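Local coordinates for MTH396 protein (Methanothermobacter thermautotrophicus, PDB 1NXH) that is of unknown function but belongs to the EhaM family, perhaps linked to energy-converting hydrogenases of methanogens, and forms a disulfide-linked homodimer, at the interface of chains A and B. Sequence-based numbering; all coordinates share one arbitrary frame. Chains: chain A/B, MTH396 protein.

Contact 1: the interface of chains A and B. Residues chain A 79, 83-84; chain B 55, 58-59, 62, 66.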
# COMPACT_ATOMS: atom_id res chain seq x y z
N TRP A 79 1.96 -9.82 5.72
CA TRP A 79 2.79 -10.94 6.15
C TRP A 79 2.86 -11.08 7.65
O TRP A 79 2.51 -12.13 8.20
CB TRP A 79 4.21 -10.77 5.62
CG TRP A 79 4.30 -10.89 4.16
CD1 TRP A 79 4.31 -9.88 3.24
CD2 TRP A 79 4.34 -12.11 3.41
NE1 TRP A 79 4.35 -10.40 1.96
CE2 TRP A 79 4.37 -11.77 2.04
CE3 TRP A 79 4.35 -13.46 3.78
CZ2 TRP A 79 4.40 -12.72 1.03
CZ3 TRP A 79 4.39 -14.42 2.78
CH2 TRP A 79 4.42 -14.05 1.42
N VAL A 83 -0.60 -13.47 7.36
CA VAL A 83 0.08 -14.71 7.00
C VAL A 83 0.85 -15.41 8.10
O VAL A 83 0.50 -16.51 8.50
CB VAL A 83 1.06 -14.47 5.86
CG1 VAL A 83 1.66 -15.79 5.44
CG2 VAL A 83 0.38 -13.82 4.70
N MSE A 84 1.92 -14.78 8.57
CA MSE A 84 2.74 -15.38 9.60
C MSE A 84 2.12 -15.29 10.99
O MSE A 84 2.25 -16.20 11.80
CB MSE A 84 4.15 -14.76 9.57
CG MSE A 84 4.75 -14.77 8.17
SE MSE A 84 6.62 -14.31 8.06
CE MSE A 84 6.50 -12.43 7.76
N LEU B 55 4.54 -22.77 7.48
CA LEU B 55 4.46 -21.45 6.90
C LEU B 55 4.78 -21.31 5.40
O LEU B 55 3.95 -20.81 4.65
CB LEU B 55 5.32 -20.47 7.72
CG LEU B 55 4.85 -20.15 9.16
CD1 LEU B 55 5.74 -19.05 9.75
CD2 LEU B 55 3.39 -19.71 9.18
N ARG B 58 1.87 -22.00 2.93
CA ARG B 58 0.86 -20.97 3.14
C ARG B 58 1.42 -19.65 2.62
O ARG B 58 0.66 -18.81 2.15
CB ARG B 58 0.55 -20.86 4.63
CG ARG B 58 -0.64 -19.99 4.95
CD ARG B 58 -0.47 -19.40 6.34
NE ARG B 58 -1.33 -20.00 7.36
CZ ARG B 58 -1.44 -19.56 8.62
NH1 ARG B 58 -0.73 -18.51 9.03
NH2 ARG B 58 -2.26 -20.15 9.48
N PHE B 59 2.74 -19.49 2.72
CA PHE B 59 3.42 -18.28 2.27
C PHE B 59 3.32 -18.12 0.76
O PHE B 59 2.97 -17.05 0.27
CB PHE B 59 4.92 -18.32 2.61
CG PHE B 59 5.24 -18.01 4.03
CD1 PHE B 59 6.56 -17.94 4.45
CD2 PHE B 59 4.23 -17.76 4.96
CE1 PHE B 59 6.89 -17.63 5.76
CE2 PHE B 59 4.54 -17.45 6.28
CZ PHE B 59 5.87 -17.38 6.68
N ALA B 62 -0.01 -17.03 -0.72
CA ALA B 62 -0.47 -15.69 -0.37
C ALA B 62 0.46 -14.61 -0.91
O ALA B 62 0.16 -13.41 -0.81
CB ALA B 62 -0.60 -15.57 1.15
N CYS B 66 -0.66 -10.67 -1.27
CA CYS B 66 0.09 -9.63 -0.60
C CYS B 66 0.68 -8.60 -1.53
O CYS B 66 0.85 -7.45 -1.18
CB CYS B 66 1.22 -10.23 0.23
SG CYS B 66 0.68 -11.02 1.78

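Contact 2: the interface of chains A and B. Residues chain A 78-79, 83; chain B 66, 69.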
# COMPACT_ATOMS: atom_id res chain seq x y z
N CYS A 78 0.63 -7.56 5.78
CA CYS A 78 -0.05 -8.65 5.10
C CYS A 78 0.64 -9.91 5.60
O CYS A 78 -0.00 -10.92 5.89
CB CYS A 78 0.13 -8.55 3.58
SG CYS A 78 -0.75 -9.78 2.55
N TRP A 79 1.96 -9.82 5.72
CA TRP A 79 2.79 -10.94 6.15
C TRP A 79 2.86 -11.08 7.65
O TRP A 79 2.51 -12.13 8.20
CB TRP A 79 4.21 -10.77 5.62
CG TRP A 79 4.30 -10.89 4.16
CD1 TRP A 79 4.31 -9.88 3.24
CD2 TRP A 79 4.34 -12.11 3.41
NE1 TRP A 79 4.35 -10.40 1.96
CE2 TRP A 79 4.37 -11.77 2.04
CE3 TRP A 79 4.35 -13.46 3.78
CZ2 TRP A 79 4.40 -12.72 1.03
CZ3 TRP A 79 4.39 -14.42 2.78
CH2 TRP A 79 4.42 -14.05 1.42
N VAL A 83 -0.60 -13.47 7.36
CA VAL A 83 0.08 -14.71 7.00
C VAL A 83 0.85 -15.41 8.10
O VAL A 83 0.50 -16.51 8.50
CB VAL A 83 1.06 -14.47 5.86
CG1 VAL A 83 1.66 -15.79 5.44
CG2 VAL A 83 0.38 -13.82 4.70
N CYS B 66 -0.66 -10.67 -1.27
CA CYS B 66 0.09 -9.63 -0.60
C CYS B 66 0.68 -8.60 -1.53
O CYS B 66 0.85 -7.45 -1.18
CB CYS B 66 1.22 -10.23 0.23
SG CYS B 66 0.68 -11.02 1.78
N GLU B 69 -2.14 -6.33 -2.94
CA GLU B 69 -2.43 -5.35 -1.89
C GLU B 69 -1.44 -4.20 -1.92
O GLU B 69 -1.84 -3.03 -1.88
CB GLU B 69 -2.45 -6.02 -0.53
CG GLU B 69 -3.65 -6.94 -0.38
CD GLU B 69 -3.87 -7.46 1.04
OE1 GLU B 69 -4.90 -8.15 1.25
OE2 GLU B 69 -3.03 -7.19 1.93

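Contact 1: the interface of chains A and B
The guanidinium NH1 of B:Arg58 donates a hydrogen bond to the backbone O of A:Val83, whose modelled length of 2.4 Å is doubtful at 2.80 Å resolution. NH1 meets the oxygen almost head-on (165° at O), the oxygen lying near the guanidinium plane, although the bond is bent at the hydrogen. The arginine chain leaves with CG anti to the backbone N (chi1 -171°) and bends at chi3, which brings its flat end round to the carbonyl. Because A:Val83 is the last residue of helix 77-83, the guanidinium sits at the helix's carboxyl end, where its charge would probably be favourable. Beside this bond the poorly ordered ring of B:Phe59 is sandwiched between its own chain and chain A. B:Leu55 backs one face through CB; to the opposite face the indole of A:Trp79 presents its CZ3 edge, edge-to-face (88°), with CZ3 3.9 Å from CG of B:Phe59. CG1 of A:Val83 packs against the CD2-CE2 edge, and the selenomethionine A:Met84, crossing at about a right angle, meets the rim at CZ with CG and SE. The other valine branch, CG2, reaches CB of B:Ala62 at 4.1 Å. SG of B:Cys66 lies 3.7 Å above the indole plane, toward its rim. The patch joins helix 77-83 of chain A and the residue that follows it to helix 49-60, the following turn and the start of helix 63-74 in chain B.

Contact 2: the interface of chains A and B
Helix 77-83 of chain A and helix 63-74 of chain B come close enough at A:Cys78 and B:Cys66 for their CA atoms to stand 5.8 Å apart, a spacing typical of a disulfide. Their sulfurs are joined covalently, SG of A:Cys78 to SG of B:Cys66 at 2.0 Å, so the chains are covalently linked. Seen along the S-S bond, the two CB atoms are turned by about -88° from each other, near the relaxed right angle of a disulfide and of left-handed sense. The two cysteines reach the bond differently. In A:Cys78 the sulfur points away from the backbone N (chi1 -176°), reaching toward chain B; in B:Cys66 it swings to the side of the backbone N instead (chi1 -75°), opposite the carbonyl carbon. This second setting also holds that sulfur against the indole face, with CG2 of A:Val83 near by, so an apolar wall lies along one side of the bridge. On another side comes B:Glu69, one helical turn beyond B:Cys66. Its chain runs extended beyond CG and carries the carboxylate alongside the bridge, OE2 lying 3.5 Å from SG of A:Cys78 and 3.8 Å from its CB. If ionised, the carboxylate could influence the electrostatics around the bridge. The bridge fastens the first turn of helix 77-83 to the first turn of helix 63-74 of the partner, and two-fold symmetry gives the dimer a second such bridge with the chains exchanged.

Contacts 1 and 2 are neighbouring parts of one interface, their C-alpha centres about 6 Å apart, and they share A:Trp79, A:Val83 and B:Cys66. Helix 77-83 of chain A spans both: A:Cys78 near its start carries the bridge of contact 2, A:Trp79 serves both, and A:Val83 at its end works mainly in contact 1, while helix 63-74 of chain B takes part in each. Covalent linkage in contact 2 therefore continues directly into the apolar and polar packing of contact 1, which extends to helix 49-60. With their two-fold twins, the contacts join the subunits twice over, consistent with a stable homodimer.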